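Local coordinates for 5,10-methylenetetrahydrofolate dehydrogenase (Bombyx mori, PDB 5ZF1), which catalyses the oxidation of 5,10-methylenetetrahydrofolate, probably with NADP+ as the electron acceptor, in folate-dependent one-carbon metabolism, at residues B[24-27]-B[31-34]; B[36-41]-B[83-88]; B[54-59]-B[284-289]. All coordinates share one frame; numbering follows the deposited sequence.

Contact 1. Residues B[24-27]-B[31-34]; sequences QWVS and RAPT
The carbonyl oxygen of R31 comes obliquely against the six-membered ring of W25. R31 O lies 3.0 Å from W25 CZ3 and 3.3 Å from W25 CH2. No hydrogen bond joins the two segments; the remaining touches are apolar. P33 meets the same corner of the indole, its CD 3.9 Å from W25 CZ3, and the proline and the indole point opposite ways as they pass. W25 reaches this far because its CG is anti to the backbone N (chi1 173°). V26 adds a second patch: its CG2, the branch beside the backbone N, packs 3.7 Å from A32 CA. The indole also has an edge-to-face partner in F290 of helix 277-298, and P33 touches T289 and A293 of that helix. An alanine in place of W25 would remove the whole indole and is likely to open a gap beside R31 O and P33 and leave F290 without its edge-to-face partner. W25 O accepts a hydrogen bond from N30 ND2 within the turn. The arrangement is a helix-to-strand connection, in which the chain turns from helix 7-26 into strand 34-40 of the catalytic domain.

Contact 2. Residues B[36-41]-B[83-88]; sequences RCIIVG and QNLNED
L85 carries the contact from the helix side, and its two methyl groups divide the work. CD1 meets I38, and CD2 meets R36. The L85 CD1 to I38 CD1 distance is 3.8 Å. These two side chains run alongside one another, pointing opposite ways, with their end methyls in touch. I38 is extended toward the helix, with its last torsion close to straight (chi2 175°), which carries CD1 to the leucine. The second touch comes from the aliphatic part of R36. R36 CG lies 4.0 Å from L85 CD2, and the two chains pass at a slant. R36 CG is anti to the carbonyl carbon (chi1 -56°), which brings it to the leucine; the bend at chi2 then turns the rest of the chain.

R36 and I38 lie two residues apart on strand 34-40, both with their CB directed at the helix. That strand is the middle one of a three-stranded parallel sheet. L85 also touches I94 of the neighbouring strand 93-96, so it spans two strands. Helix 75-87 belongs to the beta-alpha-beta crossover that leads from strand 63-69 to strand 93-96.

Some polar groups near L85 have partners outside the contact. K117 NZ bonds both L85 O and N86 O.

R36 NE and D88 OD2 remain 6.1 Å apart, too far for a salt bridge. No hydrogen bond crosses between the segments, which implies that helix and strand are held here by dispersion and by the burial of apolar surface.

Contact 3. Residues B[54-59]-B[284-289]; sequences VEAAKF and MLMHNT
Apolar touches join the two helices, and M286 supplies all of them from its side. M286 CG lies 4.1 Å from A56 CB. The sulfur goes further along, and M286 SD sits 3.7 Å from A57 CA and 3.9 Å from A57 CB. The thioether therefore lies against the backbone of helix 44-60 as well as against a methyl group. In M286, CG is anti to the carbonyl carbon (chi1 -63°), which puts it beside A56, and the bend at chi2 (-53°) carries SD to A57. The small alanines let the methionine come close, and the CA atoms of A57 and M286 are 6.6 Å apart.

Hydrogen bonds do not cross between the segments. Those of 284-289 stay within their own helix or go to other parts of the fold. T289 OG1 donates to L285 O at 3.0 Å. The backbone N of T289 reaches the same oxygen from the opposite face of its plane, so two donors grip L285 O. H287 ND1 donates to N288 OD1 at 3.2 Å, with the acceptor close to the imidazole plane. N288 ND2 in turn bonds V138 O and I119 O. These bonds tie the helix to loops beyond the contact.

The contact joins helix 44-60, early in the chain, to helix 277-298 near its C-terminal end. Around it, A56 touches K15 of helix 7-26, A57 touches A64 of strand 63-69, and M286 touches I62. Elsewhere on helix 277-298, M284, H287 and N288 touch L143 of helix 140-151.

Contacts 1 and 2 follow each other along the chain, with centres about 21 Å apart. Segment 31-34 runs into strand 34-40, which carries the first half of contact 2. Helix 44-60 comes next and holds the first half of contact 3, so contacts 2 and 3 interleave in sequence. Their centres are about 17 Å apart and they do not touch. Contacts 1 and 3 are nearer, about 13 Å between centres, and meet where T289 CG2 packs 3.9 Å from P33 CB. Helix 277-298 borders contact 1 and forms half of contact 3, so this late helix packs against the catalytic part of the chain at both places.

Contact 1. Residues B[24-27]-B[31-34]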
loop_
_atom_site.group_PDB
_atom_site.type_symbol
_atom_site.label_atom_id
_atom_site.label_comp_id
_atom_site.label_asym_id
_atom_site.label_seq_id
_atom_site.Cartn_x
_atom_site.Cartn_y
_atom_site.Cartn_z
ATOM N N GLN B 24 -17.589 26.425 12.820
ATOM C CA GLN B 24 -18.368 25.702 13.822
ATOM C C GLN B 24 -17.468 25.043 14.866
ATOM O O GLN B 24 -17.743 25.108 16.070
ATOM C CB GLN B 24 -19.250 24.661 13.133
ATOM C CG GLN B 24 -20.268 24.000 14.041
ATOM C CD GLN B 24 -20.888 24.968 15.031
ATOM O OE1 GLN B 24 -21.424 26.010 14.648
ATOM N NE2 GLN B 24 -20.805 24.636 16.315
ATOM N N TRP B 25 -16.385 24.394 14.420
ATOM C CA TRP B 25 -15.474 23.722 15.342
ATOM C C TRP B 25 -14.697 24.728 16.188
ATOM O O TRP B 25 -14.440 24.491 17.378
ATOM C CB TRP B 25 -14.520 22.817 14.546
ATOM C CG TRP B 25 -13.410 22.180 15.324
ATOM C CD1 TRP B 25 -13.482 21.048 16.079
ATOM C CD2 TRP B 25 -12.040 22.602 15.369
ATOM N NE1 TRP B 25 -12.258 20.760 16.623
ATOM C CE2 TRP B 25 -11.351 21.693 16.196
ATOM C CE3 TRP B 25 -11.330 23.664 14.793
ATOM C CZ2 TRP B 25 -9.985 21.806 16.461
ATOM C CZ3 TRP B 25 -9.972 23.777 15.061
ATOM C CH2 TRP B 25 -9.319 22.860 15.898
ATOM N N VAL B 26 -14.311 25.859 15.594
ATOM C CA VAL B 26 -13.648 26.900 16.380
ATOM C C VAL B 26 -14.587 27.409 17.470
ATOM O O VAL B 26 -14.166 27.672 18.605
ATOM C CB VAL B 26 -13.160 28.038 15.461
ATOM C CG1 VAL B 26 -12.784 29.268 16.268
ATOM C CG2 VAL B 26 -11.957 27.581 14.640
ATOM N N SER B 27 -15.882 27.501 17.154
ATOM C CA SER B 27 -16.882 28.022 18.087
ATOM C C SER B 27 -17.125 27.103 19.278
ATOM O O SER B 27 -17.747 27.534 20.255
ATOM C CB SER B 27 -18.204 28.268 17.357
ATOM O OG SER B 27 -18.067 29.314 16.413
ATOM N N ARG B 31 -8.843 26.668 18.796
ATOM C CA ARG B 31 -8.081 27.588 17.968
ATOM C C ARG B 31 -8.194 27.173 16.511
ATOM O O ARG B 31 -8.263 25.981 16.198
ATOM C CB ARG B 31 -6.606 27.591 18.375
ATOM C CG ARG B 31 -6.349 28.079 19.788
ATOM C CD ARG B 31 -6.234 29.582 19.780
ATOM N NE ARG B 31 -5.938 30.141 21.097
ATOM C CZ ARG B 31 -5.803 31.445 21.316
ATOM N NH1 ARG B 31 -5.941 32.292 20.311
ATOM N NH2 ARG B 31 -5.541 31.904 22.530
ATOM N N ALA B 32 -8.197 28.156 15.622
ATOM C CA ALA B 32 -8.263 27.855 14.200
ATOM C C ALA B 32 -7.047 27.024 13.788
ATOM O O ALA B 32 -5.950 27.225 14.314
ATOM C CB ALA B 32 -8.321 29.141 13.375
ATOM N N PRO B 33 -7.209 26.102 12.840
ATOM C CA PRO B 33 -6.073 25.278 12.404
ATOM C C PRO B 33 -4.950 26.130 11.842
ATOM O O PRO B 33 -5.190 27.126 11.157
ATOM C CB PRO B 33 -6.685 24.383 11.314
ATOM C CG PRO B 33 -8.137 24.406 11.533
ATOM C CD PRO B 33 -8.450 25.775 12.126
ATOM N N THR B 34 -3.712 25.709 12.106
ATOM C CA THR B 34 -2.521 26.419 11.657
ATOM C C THR B 34 -1.654 25.499 10.812
ATOM O O THR B 34 -1.492 24.321 11.142
ATOM C CB THR B 34 -1.706 26.926 12.842
ATOM O OG1 THR B 34 -1.304 25.812 13.647
ATOM C CG2 THR B 34 -2.544 27.892 13.693
#

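Contact 2. Residues B[36-41]-B[83-88]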
loop_
_atom_site.group_PDB
_atom_site.type_symbol
_atom_site.label_atom_id
_atom_site.label_comp_id
_atom_site.label_asym_id
_atom_site.label_seq_id
_atom_site.Cartn_x
_atom_site.Cartn_y
_atom_site.Cartn_z
ATOM N N ARG B 36 2.210 25.468 8.592
ATOM C CA ARG B 36 3.497 26.065 8.258
ATOM C C ARG B 36 4.012 25.373 7.010
ATOM O O ARG B 36 4.113 24.143 6.979
ATOM C CB ARG B 36 4.490 25.914 9.407
ATOM C CG ARG B 36 3.992 26.486 10.722
ATOM C CD ARG B 36 3.952 28.019 10.683
ATOM N NE ARG B 36 3.443 28.575 11.936
ATOM C CZ ARG B 36 2.207 29.028 12.114
ATOM N NH1 ARG B 36 1.331 29.014 11.114
ATOM N NH2 ARG B 36 1.847 29.506 13.296
ATOM N N CYS B 37 4.315 26.153 5.980
ATOM C CA CYS B 37 4.828 25.634 4.718
ATOM C C CYS B 37 6.290 26.034 4.578
ATOM O O CYS B 37 6.601 27.230 4.512
ATOM C CB CYS B 37 4.014 26.162 3.534
ATOM S SG CYS B 37 2.243 25.777 3.588
ATOM N N ILE B 38 7.178 25.041 4.519
ATOM C CA ILE B 38 8.607 25.290 4.376
ATOM C C ILE B 38 8.948 25.304 2.896
ATOM O O ILE B 38 8.602 24.371 2.157
ATOM C CB ILE B 38 9.434 24.234 5.126
ATOM C CG1 ILE B 38 9.195 24.346 6.624
ATOM C CG2 ILE B 38 10.914 24.402 4.813
ATOM C CD1 ILE B 38 9.878 23.257 7.430
ATOM N N ILE B 39 9.610 26.374 2.466
ATOM C CA ILE B 39 10.017 26.612 1.084
ATOM C C ILE B 39 11.534 26.686 1.067
ATOM O O ILE B 39 12.122 27.547 1.733
ATOM C CB ILE B 39 9.424 27.918 0.525
ATOM C CG1 ILE B 39 8.029 27.716 -0.035
ATOM C CG2 ILE B 39 10.278 28.439 -0.611
ATOM C CD1 ILE B 39 8.041 26.973 -1.346
ATOM N N VAL B 40 12.168 25.795 0.315
ATOM C CA VAL B 40 13.622 25.770 0.200
ATOM C C VAL B 40 13.979 26.199 -1.216
ATOM O O VAL B 40 13.739 25.462 -2.183
ATOM C CB VAL B 40 14.205 24.390 0.536
ATOM C CG1 VAL B 40 15.675 24.327 0.139
ATOM C CG2 VAL B 40 14.038 24.095 2.020
ATOM N N GLY B 41 14.551 27.390 -1.342
ATOM C CA GLY B 41 14.973 27.893 -2.631
ATOM C C GLY B 41 14.041 28.956 -3.171
ATOM O O GLY B 41 13.104 29.416 -2.510
ATOM N N GLN B 83 11.793 19.493 13.339
ATOM C CA GLN B 83 11.619 18.984 14.696
ATOM C C GLN B 83 11.169 20.079 15.650
ATOM O O GLN B 83 10.402 19.809 16.581
ATOM C CB GLN B 83 12.911 18.325 15.195
ATOM C CG GLN B 83 12.759 17.570 16.525
ATOM C CD GLN B 83 11.747 16.416 16.469
ATOM O OE1 GLN B 83 11.366 15.948 15.396
ATOM N NE2 GLN B 83 11.319 15.951 17.638
ATOM N N ASN B 84 11.615 21.320 15.431
ATOM C CA ASN B 84 11.103 22.442 16.217
ATOM C C ASN B 84 9.612 22.654 15.978
ATOM O O ASN B 84 8.848 22.891 16.923
ATOM C CB ASN B 84 11.877 23.715 15.881
ATOM C CG ASN B 84 13.247 23.751 16.532
ATOM O OD1 ASN B 84 13.816 22.711 16.871
ATOM N ND2 ASN B 84 13.786 24.953 16.709
ATOM N N LEU B 85 9.183 22.603 14.714
ATOM C CA LEU B 85 7.758 22.722 14.414
ATOM C C LEU B 85 6.978 21.545 14.981
ATOM O O LEU B 85 5.830 21.710 15.418
ATOM C CB LEU B 85 7.557 22.829 12.903
ATOM C CG LEU B 85 8.120 24.089 12.244
ATOM C CD1 LEU B 85 8.152 23.952 10.733
ATOM C CD2 LEU B 85 7.291 25.309 12.647
ATOM N N ASN B 86 7.602 20.357 15.009
ATOM C CA ASN B 86 6.981 19.192 15.631
ATOM C C ASN B 86 6.648 19.459 17.094
ATOM O O ASN B 86 5.588 19.056 17.576
ATOM C CB ASN B 86 7.903 17.975 15.522
ATOM C CG ASN B 86 7.930 17.359 14.125
ATOM O OD1 ASN B 86 7.068 17.628 13.281
ATOM N ND2 ASN B 86 8.932 16.514 13.882
ATOM N N GLU B 87 7.538 20.138 17.817
ATOM C CA GLU B 87 7.351 20.350 19.247
ATOM C C GLU B 87 6.576 21.620 19.582
ATOM O O GLU B 87 6.313 21.871 20.761
ATOM C CB GLU B 87 8.709 20.368 19.956
ATOM C CG GLU B 87 9.532 19.121 19.704
ATOM C CD GLU B 87 10.980 19.271 20.134
ATOM O OE1 GLU B 87 11.375 20.386 20.533
ATOM O OE2 GLU B 87 11.723 18.269 20.074
ATOM N N ASP B 88 6.188 22.407 18.583
ATOM C CA ASP B 88 5.477 23.665 18.792
ATOM C C ASP B 88 3.971 23.406 18.783
ATOM O O ASP B 88 3.378 23.205 17.719
ATOM C CB ASP B 88 5.880 24.662 17.710
ATOM C CG ASP B 88 5.315 26.050 17.946
ATOM O OD1 ASP B 88 4.357 26.189 18.738
ATOM O OD2 ASP B 88 5.836 27.001 17.335
#

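Contact 3. Residues B[54-59]-B[284-289]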
loop_
_atom_site.group_PDB
_atom_site.type_symbol
_atom_site.label_atom_id
_atom_site.label_comp_id
_atom_site.label_asym_id
_atom_site.label_seq_id
_atom_site.Cartn_x
_atom_site.Cartn_y
_atom_site.Cartn_z
ATOM N N VAL B 54 -1.639 29.247 0.634
ATOM C CA VAL B 54 -1.881 30.318 1.599
ATOM C C VAL B 54 -3.186 31.047 1.291
ATOM O O VAL B 54 -3.956 31.383 2.200
ATOM C CB VAL B 54 -0.688 31.292 1.627
ATOM C CG1 VAL B 54 -1.001 32.496 2.512
ATOM C CG2 VAL B 54 0.561 30.588 2.115
ATOM N N GLU B 55 -3.453 31.319 0.014
ATOM C CA GLU B 55 -4.711 31.972 -0.337
ATOM C C GLU B 55 -5.915 31.108 0.019
ATOM O O GLU B 55 -6.943 31.619 0.476
ATOM C CB GLU B 55 -4.731 32.331 -1.823
ATOM C CG GLU B 55 -3.791 33.468 -2.197
ATOM C CD GLU B 55 -3.638 33.625 -3.699
ATOM O OE1 GLU B 55 -4.485 33.086 -4.444
ATOM O OE2 GLU B 55 -2.679 34.297 -4.138
ATOM N N ALA B 56 -5.819 29.794 -0.181
ATOM C CA ALA B 56 -6.948 28.959 0.211
ATOM C C ALA B 56 -7.080 28.879 1.727
ATOM O O ALA B 56 -8.201 28.803 2.248
ATOM C CB ALA B 56 -6.821 27.560 -0.395
ATOM N N ALA B 57 -5.958 28.894 2.452
ATOM C CA ALA B 57 -6.032 28.910 3.909
ATOM C C ALA B 57 -6.779 30.147 4.392
ATOM O O ALA B 57 -7.687 30.056 5.223
ATOM C CB ALA B 57 -4.631 28.857 4.512
ATOM N N LYS B 58 -6.403 31.318 3.874
ATOM C CA LYS B 58 -7.109 32.544 4.233
ATOM C C LYS B 58 -8.600 32.419 3.963
ATOM O O LYS B 58 -9.428 32.804 4.798
ATOM C CB LYS B 58 -6.525 33.725 3.458
ATOM C CG LYS B 58 -5.473 34.513 4.215
ATOM C CD LYS B 58 -5.313 35.915 3.643
ATOM C CE LYS B 58 -6.556 36.755 3.857
ATOM N NZ LYS B 58 -6.222 38.192 4.085
ATOM N N PHE B 59 -8.959 31.838 2.815
ATOM C CA PHE B 59 -10.363 31.738 2.445
ATOM C C PHE B 59 -11.155 30.920 3.457
ATOM O O PHE B 59 -12.260 31.309 3.841
ATOM C CB PHE B 59 -10.502 31.137 1.044
ATOM C CG PHE B 59 -11.919 31.084 0.546
ATOM C CD1 PHE B 59 -12.739 30.005 0.843
ATOM C CD2 PHE B 59 -12.434 32.116 -0.227
ATOM C CE1 PHE B 59 -14.034 29.947 0.389
ATOM C CE2 PHE B 59 -13.735 32.067 -0.687
ATOM C CZ PHE B 59 -14.539 30.982 -0.378
ATOM N N MET B 284 -7.975 19.894 -0.696
ATOM C CA MET B 284 -7.781 18.719 0.146
ATOM C C MET B 284 -6.665 18.911 1.160
ATOM O O MET B 284 -6.732 18.332 2.251
ATOM C CB MET B 284 -7.516 17.492 -0.726
ATOM C CG MET B 284 -8.719 17.048 -1.512
ATOM S SD MET B 284 -10.103 16.615 -0.463
ATOM C CE MET B 284 -11.126 18.000 -0.840
ATOM N N LEU B 285 -5.619 19.692 0.832
ATOM C CA LEU B 285 -4.631 20.048 1.847
ATOM C C LEU B 285 -5.287 20.796 3.001
ATOM O O LEU B 285 -4.908 20.617 4.164
ATOM C CB LEU B 285 -3.519 20.917 1.254
ATOM C CG LEU B 285 -2.477 20.260 0.346
ATOM C CD1 LEU B 285 -1.582 21.319 -0.281
ATOM C CD2 LEU B 285 -1.664 19.230 1.133
ATOM N N MET B 286 -6.259 21.654 2.690
ATOM C CA MET B 286 -6.974 22.373 3.744
ATOM C C MET B 286 -7.828 21.421 4.567
ATOM O O MET B 286 -7.879 21.523 5.804
ATOM C CB MET B 286 -7.827 23.482 3.120
ATOM C CG MET B 286 -7.001 24.543 2.409
ATOM S SD MET B 286 -5.690 25.251 3.429
ATOM C CE MET B 286 -4.244 24.919 2.420
ATOM N N HIS B 287 -8.505 20.484 3.895
ATOM C CA HIS B 287 -9.212 19.425 4.601
ATOM C C HIS B 287 -8.287 18.693 5.566
ATOM O O HIS B 287 -8.654 18.416 6.718
ATOM C CB HIS B 287 -9.822 18.446 3.592
ATOM C CG HIS B 287 -10.317 17.178 4.212
ATOM N ND1 HIS B 287 -9.527 16.056 4.346
ATOM C CD2 HIS B 287 -11.505 16.873 4.786
ATOM C CE1 HIS B 287 -10.223 15.101 4.938
ATOM N NE2 HIS B 287 -11.423 15.572 5.219
ATOM N N ASN B 288 -7.090 18.331 5.094
ATOM C CA ASN B 288 -6.159 17.582 5.928
ATOM C C ASN B 288 -5.678 18.401 7.117
ATOM O O ASN B 288 -5.475 17.849 8.203
ATOM C CB ASN B 288 -4.952 17.130 5.102
ATOM C CG ASN B 288 -5.268 15.975 4.185
ATOM O OD1 ASN B 288 -6.385 15.468 4.180
ATOM N ND2 ASN B 288 -4.259 15.518 3.432
ATOM N N THR B 289 -5.507 19.715 6.941
ATOM C CA THR B 289 -5.073 20.557 8.054
ATOM C C THR B 289 -6.157 20.641 9.126
ATOM O O THR B 289 -5.868 20.523 10.325
ATOM C CB THR B 289 -4.699 21.954 7.533
ATOM O OG1 THR B 289 -3.660 21.845 6.553
ATOM C CG2 THR B 289 -4.193 22.852 8.667
#